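PDB 1BHE: polygalacturonase from Pectobacterium carotovorum subsp. carotovorum, which hydrolyses the alpha-1,4-galacturonosyl bonds inside polygalacturonic acid and so takes part in the maceration and soft-rotting of plant tissue. Local coordinates for residues Leu169-Asn174 with Lys193-Ala198; Asn200-Asp205 with Asn225-Ala230; Asn218-Asp223 with Phe247-Gly252; Met253-Glu258 with Leu279-Asp284; Asn273-Gly278 with Lys302-Pro307. One frame throughout, in Å; residues are numbered along the deposited sequence.

Interaction 1. Residues Leu169-Asn174 with Lys193-Ala198; sequences LINSPN and KTPSTA
The carbonyl oxygen of Lys-193 is gripped from several directions. Asn-171 N donates to it over 3.2 Å, tilted out of the carbonyl plane, and a water 2.7 Å from Lys-193 O donates a second hydrogen bond to it. The same water donates to Asn-171 OD1, so one residue reaches this carbonyl twice, directly through its backbone and indirectly through its amide. CA of Ile-170 adds a CA-H...O contact of 3.2 Å to Lys-193 O. One step back, Lys-193 N is bonded to Leu-169 O at 3.0 Å, which completes the single parallel bridge of Ile-170 with Lys-193. Beyond it the hydroxyl takes over from the backbone: Thr-194 OG1, anti to its carbonyl carbon (chi1 -78°), accepts from Ser-172 N at 3.3 Å and is also hydrogen-bonded to His-176 NE2. Asn-171 OD1 lies 3.7 Å from CD of Pro-195, the two side chains crossing at about a right angle. These are the last rungs between two coils of a right-handed parallel beta-helix, the fold of family 28 hydrolases, where strands 167-170 and 183-193 run out into loops. Strand 118-120 packs against Leu-169 and Ile-170 from the preceding coil, while Thr-194 is backbone-bonded to Ala-220 in the following one.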
# COMPACT_ATOMS: atom_id res chain seq x y z
N LEU A 169 8.92 -7.40 -1.03
CA LEU A 169 8.66 -6.83 0.29
C LEU A 169 7.82 -7.83 1.07
O LEU A 169 6.72 -8.17 0.62
CB LEU A 169 7.90 -5.50 0.20
CG LEU A 169 8.40 -4.47 -0.81
CD1 LEU A 169 7.51 -3.24 -0.81
CD2 LEU A 169 9.85 -4.10 -0.54
N ILE A 170 8.36 -8.39 2.15
CA ILE A 170 7.68 -9.40 2.92
C ILE A 170 7.54 -9.10 4.40
O ILE A 170 8.33 -8.40 5.03
CB ILE A 170 8.36 -10.79 2.80
CG1 ILE A 170 9.73 -10.80 3.49
CG2 ILE A 170 8.47 -11.25 1.35
CD1 ILE A 170 10.39 -12.16 3.48
N ASN A 171 6.50 -9.70 4.98
CA ASN A 171 6.22 -9.64 6.40
C ASN A 171 6.31 -8.25 7.01
O ASN A 171 6.97 -8.04 8.04
CB ASN A 171 7.18 -10.61 7.12
CG ASN A 171 7.13 -12.01 6.54
OD1 ASN A 171 6.05 -12.50 6.20
ND2 ASN A 171 8.29 -12.65 6.41
N SER A 172 5.58 -7.29 6.44
CA SER A 172 5.60 -5.93 6.97
C SER A 172 4.82 -5.83 8.27
O SER A 172 3.69 -6.31 8.39
CB SER A 172 5.03 -4.97 5.92
OG SER A 172 5.08 -3.64 6.40
N PRO A 173 5.40 -5.19 9.28
CA PRO A 173 4.75 -4.98 10.56
C PRO A 173 3.50 -4.12 10.42
O PRO A 173 2.50 -4.35 11.11
CB PRO A 173 5.80 -4.31 11.44
CG PRO A 173 7.10 -4.57 10.74
CD PRO A 173 6.75 -4.57 9.27
N ASN A 174 3.53 -3.14 9.54
CA ASN A 174 2.41 -2.23 9.28
C ASN A 174 2.24 -2.12 7.77
O ASN A 174 2.50 -3.12 7.09
CB ASN A 174 2.70 -0.91 9.96
CG ASN A 174 1.58 0.08 10.16
OD1 ASN A 174 0.96 0.56 9.22
ND2 ASN A 174 1.32 0.43 11.42
N LYS A 193 4.40 -9.87 -0.19
CA LYS A 193 3.88 -11.12 0.36
C LYS A 193 3.93 -11.11 1.88
O LYS A 193 4.98 -11.14 2.52
CB LYS A 193 4.61 -12.33 -0.20
CG LYS A 193 4.05 -13.68 0.22
CD LYS A 193 2.58 -13.87 -0.16
CE LYS A 193 2.10 -15.24 0.32
NZ LYS A 193 0.76 -15.59 -0.21
N THR A 194 2.74 -11.08 2.45
CA THR A 194 2.50 -11.07 3.89
C THR A 194 1.25 -11.91 4.15
O THR A 194 0.33 -11.92 3.33
CB THR A 194 2.33 -9.62 4.38
OG1 THR A 194 3.65 -9.03 4.48
CG2 THR A 194 1.66 -9.49 5.72
N PRO A 195 1.25 -12.69 5.22
CA PRO A 195 0.14 -13.57 5.52
C PRO A 195 -1.21 -12.88 5.53
O PRO A 195 -1.40 -11.77 6.05
CB PRO A 195 0.49 -14.15 6.89
CG PRO A 195 1.97 -14.04 6.99
CD PRO A 195 2.34 -12.79 6.22
N SER A 196 -2.24 -13.58 5.06
CA SER A 196 -3.60 -13.07 4.99
C SER A 196 -4.24 -12.76 6.33
O SER A 196 -5.21 -11.99 6.41
CB SER A 196 -4.47 -14.11 4.25
OG SER A 196 -4.66 -15.24 5.09
N THR A 197 -3.73 -13.31 7.42
CA THR A 197 -4.24 -13.09 8.75
C THR A 197 -3.59 -11.91 9.47
O THR A 197 -4.03 -11.55 10.56
CB THR A 197 -4.01 -14.36 9.61
OG1 THR A 197 -2.63 -14.73 9.43
CG2 THR A 197 -4.90 -15.49 9.12
N ALA A 198 -2.54 -11.33 8.89
CA ALA A 198 -1.87 -10.20 9.53
C ALA A 198 -2.62 -8.89 9.27
O ALA A 198 -2.71 -8.43 8.14
CB ALA A 198 -0.43 -10.08 9.04
O HOH W 1 5.56 -13.48 3.72

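Interaction 2. Residues Asn200-Asp205 with Asn225-Ala230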
# COMPACT_ATOMS: atom_id res chain seq x y z
N ASN A 200 -3.62 -4.84 9.43
CA ASN A 200 -2.93 -3.55 9.29
C ASN A 200 -1.74 -3.61 8.34
O ASN A 200 -0.73 -2.96 8.58
CB ASN A 200 -2.47 -3.14 10.69
CG ASN A 200 -2.39 -1.65 10.91
OD1 ASN A 200 -3.27 -0.91 10.49
ND2 ASN A 200 -1.33 -1.23 11.59
N THR A 201 -1.85 -4.41 7.28
CA THR A 201 -0.73 -4.62 6.36
C THR A 201 -1.03 -4.22 4.93
O THR A 201 -0.69 -4.95 3.99
CB THR A 201 -0.36 -6.12 6.41
OG1 THR A 201 -1.58 -6.87 6.27
CG2 THR A 201 0.32 -6.47 7.72
N ASP A 202 -1.59 -3.02 4.74
CA ASP A 202 -1.87 -2.53 3.39
C ASP A 202 -0.60 -2.66 2.54
O ASP A 202 0.50 -2.44 3.05
CB ASP A 202 -2.33 -1.08 3.38
CG ASP A 202 -3.70 -0.83 3.96
OD1 ASP A 202 -4.31 -1.74 4.55
OD2 ASP A 202 -4.19 0.32 3.85
N GLY A 203 -0.80 -2.98 1.26
CA GLY A 203 0.32 -3.15 0.35
C GLY A 203 0.92 -1.83 -0.09
O GLY A 203 2.04 -1.49 0.32
N ILE A 204 0.26 -1.13 -1.00
CA ILE A 204 0.73 0.15 -1.51
C ILE A 204 -0.38 1.19 -1.43
O ILE A 204 -1.41 1.03 -2.09
CB ILE A 204 1.20 0.09 -2.98
CG1 ILE A 204 2.33 -0.92 -3.19
CG2 ILE A 204 1.67 1.49 -3.40
CD1 ILE A 204 2.77 -1.08 -4.63
N ASP A 205 -0.17 2.25 -0.66
CA ASP A 205 -1.17 3.28 -0.45
C ASP A 205 -0.70 4.71 -0.76
O ASP A 205 -0.07 5.36 0.07
CB ASP A 205 -1.62 3.33 1.01
CG ASP A 205 -2.32 2.16 1.63
OD1 ASP A 205 -2.52 1.11 1.00
OD2 ASP A 205 -2.71 2.26 2.82
N ASN A 225 -4.87 -4.48 -0.66
CA ASN A 225 -3.75 -4.72 -1.57
C ASN A 225 -3.21 -3.36 -2.00
O ASN A 225 -2.00 -3.10 -2.00
CB ASN A 225 -4.18 -5.59 -2.74
CG ASN A 225 -4.76 -6.93 -2.30
OD1 ASN A 225 -5.85 -6.98 -1.72
ND2 ASN A 225 -4.04 -8.01 -2.55
N VAL A 226 -4.12 -2.47 -2.35
CA VAL A 226 -3.86 -1.08 -2.70
C VAL A 226 -5.01 -0.27 -2.07
O VAL A 226 -6.17 -0.66 -2.18
CB VAL A 226 -3.81 -0.77 -4.20
CG1 VAL A 226 -3.87 0.73 -4.49
CG2 VAL A 226 -2.57 -1.32 -4.88
N ALA A 227 -4.69 0.82 -1.39
CA ALA A 227 -5.73 1.68 -0.82
C ALA A 227 -5.40 3.12 -1.18
O ALA A 227 -4.42 3.68 -0.67
CB ALA A 227 -5.89 1.50 0.68
N ILE A 228 -6.17 3.67 -2.11
CA ILE A 228 -6.00 5.04 -2.58
C ILE A 228 -6.76 5.99 -1.65
O ILE A 228 -7.97 5.81 -1.45
CB ILE A 228 -6.50 5.16 -4.03
CG1 ILE A 228 -5.68 4.26 -4.96
CG2 ILE A 228 -6.46 6.59 -4.54
CD1 ILE A 228 -6.31 4.01 -6.31
N LYS A 229 -6.08 6.94 -1.02
CA LYS A 229 -6.68 7.83 -0.04
C LYS A 229 -6.40 9.31 -0.29
O LYS A 229 -5.39 9.68 -0.88
CB LYS A 229 -6.17 7.51 1.38
CG LYS A 229 -6.31 6.06 1.83
CD LYS A 229 -5.67 5.80 3.18
CE LYS A 229 -5.65 4.31 3.48
NZ LYS A 229 -6.99 3.78 3.84
N ALA A 230 -7.32 10.16 0.15
CA ALA A 230 -7.17 11.61 0.06
C ALA A 230 -7.72 12.23 1.34
O ALA A 230 -8.82 11.88 1.78
CB ALA A 230 -7.84 12.17 -1.18
O HOH W 2 -6.74 0.95 4.16
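Ile-204 N donates to Asn-225 O over 3.2 Å, and from this bond two successive coils of the right-handed parallel beta-helix come into register, Ile-204 beside Val-226. The return bond, from Ala-227 N to Ile-204 O, is weak, and the same N-H also makes a weak bond to Asp-205 OD1. Asp-205 CG stands anti to its carbonyl carbon (chi1 -63°), and the carboxylate lies against Ala-227, with OD1 3.4 Å from its CB. On the other face of the pair, Val-226 CG1 rests 3.4 Å from Ile-204 O, while Ile-204 itself packs on Phe-185, Ala-187 and Ile-192 of strand 183-193.

The next shell is acidic. Asp-202 OD2 and Asp-205 OD2 are 2.6 Å apart. Lys-229 crosses Asp-205 obliquely, its CE 3.6 Å from Asp-205 OD2; Lys-229 NZ is salt-bridged to Glu-258 and donates to Gly-256 O, with a water as a further partner.

Further out, the Asn-225 amide accepts from Gly-252 N and donates to Ile-219 O and Thr-249 O, tying Asn-225 to the neighbouring coil. Asp-202 also touches Asp-223, the predicted proton donor, which places this buried contact next to the probable active site. The water on Lys-229 joins the two segments, donating to Asp-202 OD2 at 2.6 Å and accepting from Lys-229 NZ at 2.9 Å.

Interaction 3. Residues Asn218-Asp223 with Phe247-Gly252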
# COMPACT_ATOMS: atom_id res chain seq x y z
N ASN A 218 2.80 -8.01 -8.03
CA ASN A 218 2.09 -9.13 -7.42
C ASN A 218 1.90 -8.84 -5.94
O ASN A 218 2.89 -8.76 -5.21
CB ASN A 218 2.94 -10.39 -7.63
CG ASN A 218 2.13 -11.64 -7.34
OD1 ASN A 218 1.57 -11.73 -6.25
ND2 ASN A 218 2.05 -12.54 -8.32
N ILE A 219 0.66 -8.60 -5.52
CA ILE A 219 0.41 -8.22 -4.13
C ILE A 219 -0.51 -9.17 -3.39
O ILE A 219 -1.68 -9.34 -3.74
CB ILE A 219 -0.17 -6.79 -4.06
CG1 ILE A 219 0.78 -5.77 -4.70
CG2 ILE A 219 -0.44 -6.38 -2.62
CD1 ILE A 219 0.20 -4.38 -4.86
N ALA A 220 0.02 -9.79 -2.34
CA ALA A 220 -0.75 -10.71 -1.49
C ALA A 220 -0.43 -10.33 -0.04
O ALA A 220 0.73 -10.38 0.36
CB ALA A 220 -0.41 -12.16 -1.77
N THR A 221 -1.46 -9.94 0.70
CA THR A 221 -1.22 -9.50 2.08
C THR A 221 -2.47 -9.70 2.93
O THR A 221 -3.34 -10.49 2.54
CB THR A 221 -0.78 -8.02 2.06
OG1 THR A 221 -0.42 -7.58 3.37
CG2 THR A 221 -1.90 -7.12 1.52
N GLY A 222 -2.54 -9.05 4.07
CA GLY A 222 -3.66 -9.20 4.97
C GLY A 222 -4.76 -8.18 4.69
O GLY A 222 -5.91 -8.57 4.48
N ASP A 223 -4.41 -6.90 4.69
CA ASP A 223 -5.42 -5.86 4.47
C ASP A 223 -5.40 -5.37 3.04
O ASP A 223 -5.17 -6.19 2.14
CB ASP A 223 -5.28 -4.75 5.51
CG ASP A 223 -5.79 -5.16 6.89
OD1 ASP A 223 -6.19 -6.33 7.08
OD2 ASP A 223 -5.79 -4.32 7.81
N PHE A 247 -3.34 -9.84 -7.91
CA PHE A 247 -3.55 -9.68 -6.47
C PHE A 247 -4.02 -11.01 -5.87
O PHE A 247 -4.85 -11.73 -6.44
CB PHE A 247 -4.54 -8.57 -6.14
CG PHE A 247 -4.17 -7.14 -6.37
CD1 PHE A 247 -2.95 -6.74 -6.88
CD2 PHE A 247 -5.09 -6.15 -6.04
CE1 PHE A 247 -2.64 -5.41 -7.09
CE2 PHE A 247 -4.80 -4.81 -6.23
CZ PHE A 247 -3.57 -4.44 -6.76
N GLY A 248 -3.42 -11.35 -4.73
CA GLY A 248 -3.76 -12.57 -4.01
C GLY A 248 -4.65 -12.23 -2.81
O GLY A 248 -5.57 -11.42 -2.91
N THR A 249 -4.36 -12.84 -1.66
CA THR A 249 -5.15 -12.55 -0.47
C THR A 249 -5.09 -11.05 -0.17
O THR A 249 -4.16 -10.35 -0.60
CB THR A 249 -4.70 -13.31 0.78
OG1 THR A 249 -3.35 -12.94 1.09
CG2 THR A 249 -4.78 -14.82 0.57
N GLY A 250 -6.04 -10.58 0.62
CA GLY A 250 -6.07 -9.18 1.01
C GLY A 250 -7.49 -8.63 1.02
O GLY A 250 -8.45 -9.39 0.86
N HIS A 251 -7.61 -7.32 1.22
CA HIS A 251 -8.93 -6.71 1.30
C HIS A 251 -9.33 -5.98 0.03
O HIS A 251 -10.40 -5.38 0.02
CB HIS A 251 -9.05 -5.83 2.55
CG HIS A 251 -9.11 -6.60 3.84
ND1 HIS A 251 -9.16 -5.96 5.06
CD2 HIS A 251 -9.14 -7.91 4.12
CE1 HIS A 251 -9.20 -6.86 6.04
NE2 HIS A 251 -9.20 -8.06 5.48
N GLY A 252 -8.53 -6.05 -1.04
CA GLY A 252 -8.92 -5.47 -2.29
C GLY A 252 -8.14 -4.36 -2.94
O GLY A 252 -7.16 -3.81 -2.44
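The imidazole of His-251 overlaps Gly-222 O and Asp-223 CA, which both lie over one face of the ring, offset toward the rim; Asp-223 CA makes a CH-pi contact 4.0 Å from the centre of the His-251 ring. Here adjacent coils of the right-handed parallel beta-helix bring together two active-site residues, Asp-223 being the predicted proton donor and His-251 an inferred member of the site. The ring and the carboxylate of Asp-223 lie side by side, pointing the same way with their planes 20° apart. Asp-223 OD1 comes within 3.2 Å of His-251 CE1; OD1 is salt-bridged to Arg-199 NE, while OD2 accepts from Asn-200 N.

Backbone bonds set this pairing. His-251 N donates to Asp-223 O from well above the carbonyl plane, and Thr-221 N donates to Thr-249 O. Gly-250 has backbone angles that call for glycine, and a side chain there would run into Asp-223 O. At the far end Gly-248 N bonds to Ile-219 O at 2.8 Å, and Ile-219 CD1 packs 3.8 Å from Phe-247 CE1, side by side. The Thr-249 hydroxyl sits between its own N and carbonyl carbon (chi1 62°) and from there donates to Thr-221 O at 2.8 Å.

Interaction 4. Residues Met253-Glu258 with Leu279-Asp284; sequences MSIGSE and LRIKSD
Strands 253-256 and 280-282 run nearly parallel, their axes 4.6 Å apart at closest approach and 20° from parallel, in the register Met-253 with Leu-279, Ser-254 with Arg-280 and Ile-255 with Ile-281. They are neighbouring rungs of the right-handed parallel beta-helix, laced by Arg-280 N to Met-253 O, Ile-255 N to Arg-280 O and Lys-282 N to Ile-255 O. Inside the beta-helix, CG2 of Ile-255 meets CG2 of Ile-281 at 4.3 Å, and Tyr-296 touches both residues.

The opposite face is polar. Arg-280 leaves with CG anti to the backbone N (chi1 -176°) and bends further out; its NE donates to Ser-254 OG at 3.1 Å, the hydroxyl lying in the guanidinium plane. Over one face of that group sits Lys-282 CD, centred 3.5 Å above the plane. Asp-224 gathers all three: it is hydrogen-bonded to Ser-254 OG and salt-bridged to both Arg-280 NH2 and Lys-282 NZ. Since Arg-280 also touches His-251, this charged cluster borders the active site.

At the end of the rung the peptide before Ser-257 is cis, and Gly-256 CA passes 3.3 Å from Lys-282 O, leaving no room for a side chain. Water links Ser-257 OG to Asp-284 OD2. Ser-283 OG donates to Ser-257 O at 2.7 Å, in the carbonyl plane.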
# COMPACT_ATOMS: atom_id res chain seq x y z
N MET A 253 -8.58 -4.04 -4.15
CA MET A 253 -8.13 -2.90 -4.95
C MET A 253 -9.08 -1.78 -4.53
O MET A 253 -10.17 -1.62 -5.08
CB MET A 253 -8.22 -3.21 -6.44
CG MET A 253 -8.05 -2.03 -7.38
SD MET A 253 -6.46 -1.18 -7.15
CE MET A 253 -7.00 0.38 -6.48
N SER A 254 -8.73 -1.10 -3.43
CA SER A 254 -9.61 -0.14 -2.80
C SER A 254 -9.28 1.34 -2.91
O SER A 254 -8.16 1.79 -3.11
CB SER A 254 -9.69 -0.48 -1.29
OG SER A 254 -10.06 -1.83 -1.08
N ILE A 255 -10.34 2.12 -2.71
CA ILE A 255 -10.32 3.58 -2.62
C ILE A 255 -11.01 3.91 -1.30
O ILE A 255 -12.14 3.44 -1.10
CB ILE A 255 -11.00 4.29 -3.78
CG1 ILE A 255 -10.20 4.15 -5.09
CG2 ILE A 255 -11.23 5.77 -3.49
CD1 ILE A 255 -10.99 4.54 -6.33
N GLY A 256 -10.36 4.65 -0.41
CA GLY A 256 -10.97 4.99 0.88
C GLY A 256 -10.20 4.32 2.01
O GLY A 256 -9.18 3.69 1.76
N SER A 257 -10.67 4.51 3.24
CA SER A 257 -11.89 5.22 3.56
C SER A 257 -11.83 6.73 3.48
O SER A 257 -12.84 7.43 3.38
CB SER A 257 -12.33 4.80 4.98
OG SER A 257 -12.75 3.44 4.93
N GLU A 258 -10.61 7.27 3.50
CA GLU A 258 -10.45 8.73 3.36
C GLU A 258 -10.65 9.04 1.88
O GLU A 258 -9.83 8.65 1.05
CB GLU A 258 -9.11 9.16 3.94
CG GLU A 258 -8.97 8.80 5.41
CD GLU A 258 -8.42 7.41 5.65
OE1 GLU A 258 -8.23 6.62 4.70
OE2 GLU A 258 -8.13 7.07 6.81
N LEU A 279 -13.01 -5.04 -6.27
CA LEU A 279 -12.92 -3.61 -6.55
C LEU A 279 -13.76 -2.85 -5.53
O LEU A 279 -14.98 -3.04 -5.44
CB LEU A 279 -13.40 -3.33 -7.97
CG LEU A 279 -12.81 -4.20 -9.08
CD1 LEU A 279 -13.57 -3.99 -10.39
CD2 LEU A 279 -11.33 -3.90 -9.28
N ARG A 280 -13.12 -1.99 -4.74
CA ARG A 280 -13.83 -1.32 -3.68
C ARG A 280 -13.65 0.18 -3.54
O ARG A 280 -12.58 0.75 -3.65
CB ARG A 280 -13.38 -2.00 -2.37
CG ARG A 280 -14.09 -1.49 -1.12
CD ARG A 280 -13.93 -2.54 -0.01
NE ARG A 280 -12.58 -2.49 0.55
CZ ARG A 280 -12.32 -2.88 1.79
NH1 ARG A 280 -13.31 -3.33 2.55
NH2 ARG A 280 -11.08 -2.81 2.27
N ILE A 281 -14.77 0.85 -3.26
CA ILE A 281 -14.83 2.26 -2.95
C ILE A 281 -15.58 2.33 -1.61
O ILE A 281 -16.76 1.95 -1.54
CB ILE A 281 -15.49 3.18 -3.98
CG1 ILE A 281 -14.89 2.99 -5.37
CG2 ILE A 281 -15.34 4.63 -3.52
CD1 ILE A 281 -15.50 3.81 -6.48
N LYS A 282 -14.89 2.74 -0.56
CA LYS A 282 -15.49 2.76 0.76
C LYS A 282 -15.23 4.03 1.54
O LYS A 282 -14.19 4.67 1.39
CB LYS A 282 -14.95 1.56 1.57
CG LYS A 282 -13.44 1.60 1.75
CD LYS A 282 -12.96 0.49 2.67
CE LYS A 282 -11.77 0.93 3.51
NZ LYS A 282 -10.50 0.34 2.99
N SER A 283 -16.17 4.37 2.43
CA SER A 283 -16.03 5.54 3.28
C SER A 283 -17.03 5.50 4.42
O SER A 283 -17.75 4.52 4.64
CB SER A 283 -16.18 6.82 2.46
OG SER A 283 -15.45 7.87 3.06
N ASP A 284 -17.09 6.58 5.18
CA ASP A 284 -18.03 6.72 6.29
C ASP A 284 -18.34 8.20 6.44
O ASP A 284 -17.78 9.01 5.70
CB ASP A 284 -17.47 6.12 7.58
CG ASP A 284 -16.10 6.66 7.94
OD1 ASP A 284 -16.02 7.84 8.32
OD2 ASP A 284 -15.10 5.91 7.83
O HOH W 3 -11.03 0.77 -6.04
O HOH W 4 -14.66 3.20 7.01

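Interaction 5. Residues Asn273-Gly278 with Lys302-Pro307; sequences NGTTNG and KNVAKP
Gly-278 N donates to Lys-306 O over 2.8 Å, and Lys-306 N donates to Thr-276 O over 3.0 Å, so that the backbone on both sides of Asn-277 is tied to Lys-306. At the other end of the contact a single bond, from Gly-274 N to Lys-302 O at 2.9 Å, holds Asn-273 beside Lys-302. Between these two parallel bridges both chains run as loops without conventional cross-bonds. CA-H...O contacts fill in there: Gly-274 CA approaches Asn-303 O, and Val-304 CA lies 3.2 Å from Thr-275 O.

The corner comes at Gly-278 and Pro-307, where the chain in two consecutive coils passes to another face of the right-handed parallel beta-helix. A side chain at Gly-278 would collide with Pro-307 O. In the loop, the backbone angles of Gly-274 would jam a CB against the carbonyl O of Asn-273.

Van der Waals contact centres on Val-304, whose two methyls both lie near Thr-275 O. CG1 of Val-304, anti to the backbone N (chi1 175°), is 3.3 Å from Thr-275 O, and its CG2 is 4.3 Å from Thr-275 CB.

Among the polar side chains, Asn-277 and Lys-306 extend side by side in the same direction, OD1 of Asn-277 lying 3.6 Å from CB of Lys-306. The other end of that amide, ND2, donates to the carbonyl of His-251, an inferred active-site residue, and Thr-275 OG1 is hydrogen-bonded to Gly-248 O. Asn-273 and Asn-303 also lie alongside each other, their amide planes 54° apart.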
# COMPACT_ATOMS: atom_id res chain seq x y z
N ASN A 273 -7.07 -13.49 -7.18
CA ASN A 273 -7.33 -14.85 -6.73
C ASN A 273 -7.31 -14.92 -5.21
O ASN A 273 -6.26 -14.75 -4.59
CB ASN A 273 -6.33 -15.85 -7.31
CG ASN A 273 -6.73 -17.29 -7.05
OD1 ASN A 273 -7.39 -17.61 -6.05
ND2 ASN A 273 -6.34 -18.19 -7.95
N GLY A 274 -8.48 -15.14 -4.60
CA GLY A 274 -8.58 -15.26 -3.16
C GLY A 274 -8.73 -13.98 -2.37
O GLY A 274 -8.90 -14.05 -1.15
N THR A 275 -8.63 -12.82 -3.00
CA THR A 275 -8.83 -11.54 -2.32
C THR A 275 -10.23 -11.52 -1.73
O THR A 275 -11.16 -11.94 -2.43
CB THR A 275 -8.67 -10.36 -3.31
OG1 THR A 275 -7.80 -10.75 -4.38
CG2 THR A 275 -8.09 -9.14 -2.63
N THR A 276 -10.42 -11.07 -0.49
CA THR A 276 -11.77 -11.12 0.07
C THR A 276 -12.70 -10.11 -0.58
O THR A 276 -13.89 -10.40 -0.73
CB THR A 276 -11.85 -11.05 1.60
OG1 THR A 276 -12.20 -9.74 2.04
CG2 THR A 276 -10.54 -11.50 2.22
N ASN A 277 -12.20 -8.95 -0.98
CA ASN A 277 -12.97 -7.95 -1.70
C ASN A 277 -12.26 -7.73 -3.04
O ASN A 277 -11.03 -7.88 -3.10
CB ASN A 277 -13.11 -6.63 -0.97
CG ASN A 277 -13.58 -6.72 0.46
OD1 ASN A 277 -14.66 -7.24 0.74
ND2 ASN A 277 -12.77 -6.21 1.38
N GLY A 278 -13.00 -7.41 -4.09
CA GLY A 278 -12.39 -7.19 -5.40
C GLY A 278 -12.07 -5.71 -5.61
O GLY A 278 -11.03 -5.21 -5.20
N LYS A 302 -11.22 -14.73 -9.14
CA LYS A 302 -11.41 -16.12 -8.76
C LYS A 302 -11.36 -16.21 -7.23
O LYS A 302 -10.43 -15.72 -6.60
CB LYS A 302 -10.31 -17.03 -9.30
CG LYS A 302 -10.10 -17.15 -10.79
CD LYS A 302 -9.23 -18.35 -11.14
CE LYS A 302 -7.95 -17.95 -11.86
NZ LYS A 302 -7.98 -18.34 -13.30
N ASN A 303 -12.37 -16.83 -6.62
CA ASN A 303 -12.43 -16.99 -5.17
C ASN A 303 -12.43 -15.67 -4.41
O ASN A 303 -11.83 -15.54 -3.34
CB ASN A 303 -11.29 -17.90 -4.69
CG ASN A 303 -11.40 -19.33 -5.16
OD1 ASN A 303 -12.48 -19.90 -5.27
ND2 ASN A 303 -10.27 -19.96 -5.44
N VAL A 304 -13.16 -14.68 -4.92
CA VAL A 304 -13.33 -13.39 -4.28
C VAL A 304 -14.76 -13.28 -3.76
O VAL A 304 -15.71 -13.21 -4.53
CB VAL A 304 -13.03 -12.25 -5.28
CG1 VAL A 304 -13.33 -10.88 -4.69
CG2 VAL A 304 -11.59 -12.32 -5.76
N ALA A 305 -14.93 -13.26 -2.44
CA ALA A 305 -16.23 -13.20 -1.80
C ALA A 305 -17.08 -11.99 -2.18
O ALA A 305 -18.29 -12.13 -2.36
CB ALA A 305 -16.07 -13.24 -0.28
N LYS A 306 -16.50 -10.81 -2.25
CA LYS A 306 -17.21 -9.57 -2.58
C LYS A 306 -16.51 -8.87 -3.74
O LYS A 306 -15.66 -8.01 -3.54
CB LYS A 306 -17.21 -8.65 -1.35
CG LYS A 306 -18.15 -9.05 -0.23
CD LYS A 306 -18.34 -7.95 0.79
CE LYS A 306 -18.63 -8.52 2.17
NZ LYS A 306 -19.78 -7.85 2.83
N PRO A 307 -16.83 -9.27 -4.97
CA PRO A 307 -16.15 -8.79 -6.16
C PRO A 307 -16.24 -7.30 -6.39
O PRO A 307 -15.27 -6.69 -6.85
CB PRO A 307 -16.75 -9.60 -7.31
CG PRO A 307 -18.02 -10.17 -6.78
CD PRO A 307 -17.82 -10.33 -5.30

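Overall arrangement
From the N terminus, interaction 1 closes first, joining residues 169-174 to 193-198 one coil later. Interactions 2 and 3 then cross, since 218-223 falls between the segments of interaction 2 and 247-252 follows them; together they tie the coils around the active site, where Thr-201 and Asn-200 meet Thr-221 and Asp-223. Interaction 4 opens directly after interaction 3 and continues the rungs of interaction 2, strand 226-230 lying next to 253-256. Interaction 5 crosses interaction 4, sharing strand 277-282, and continues the stack of loops begun in interaction 3 to 302-307, through Gly-248 with Thr-275 and His-251 with Asn-277. Each contact closes about one turn of the beta-helix, linking successive coils.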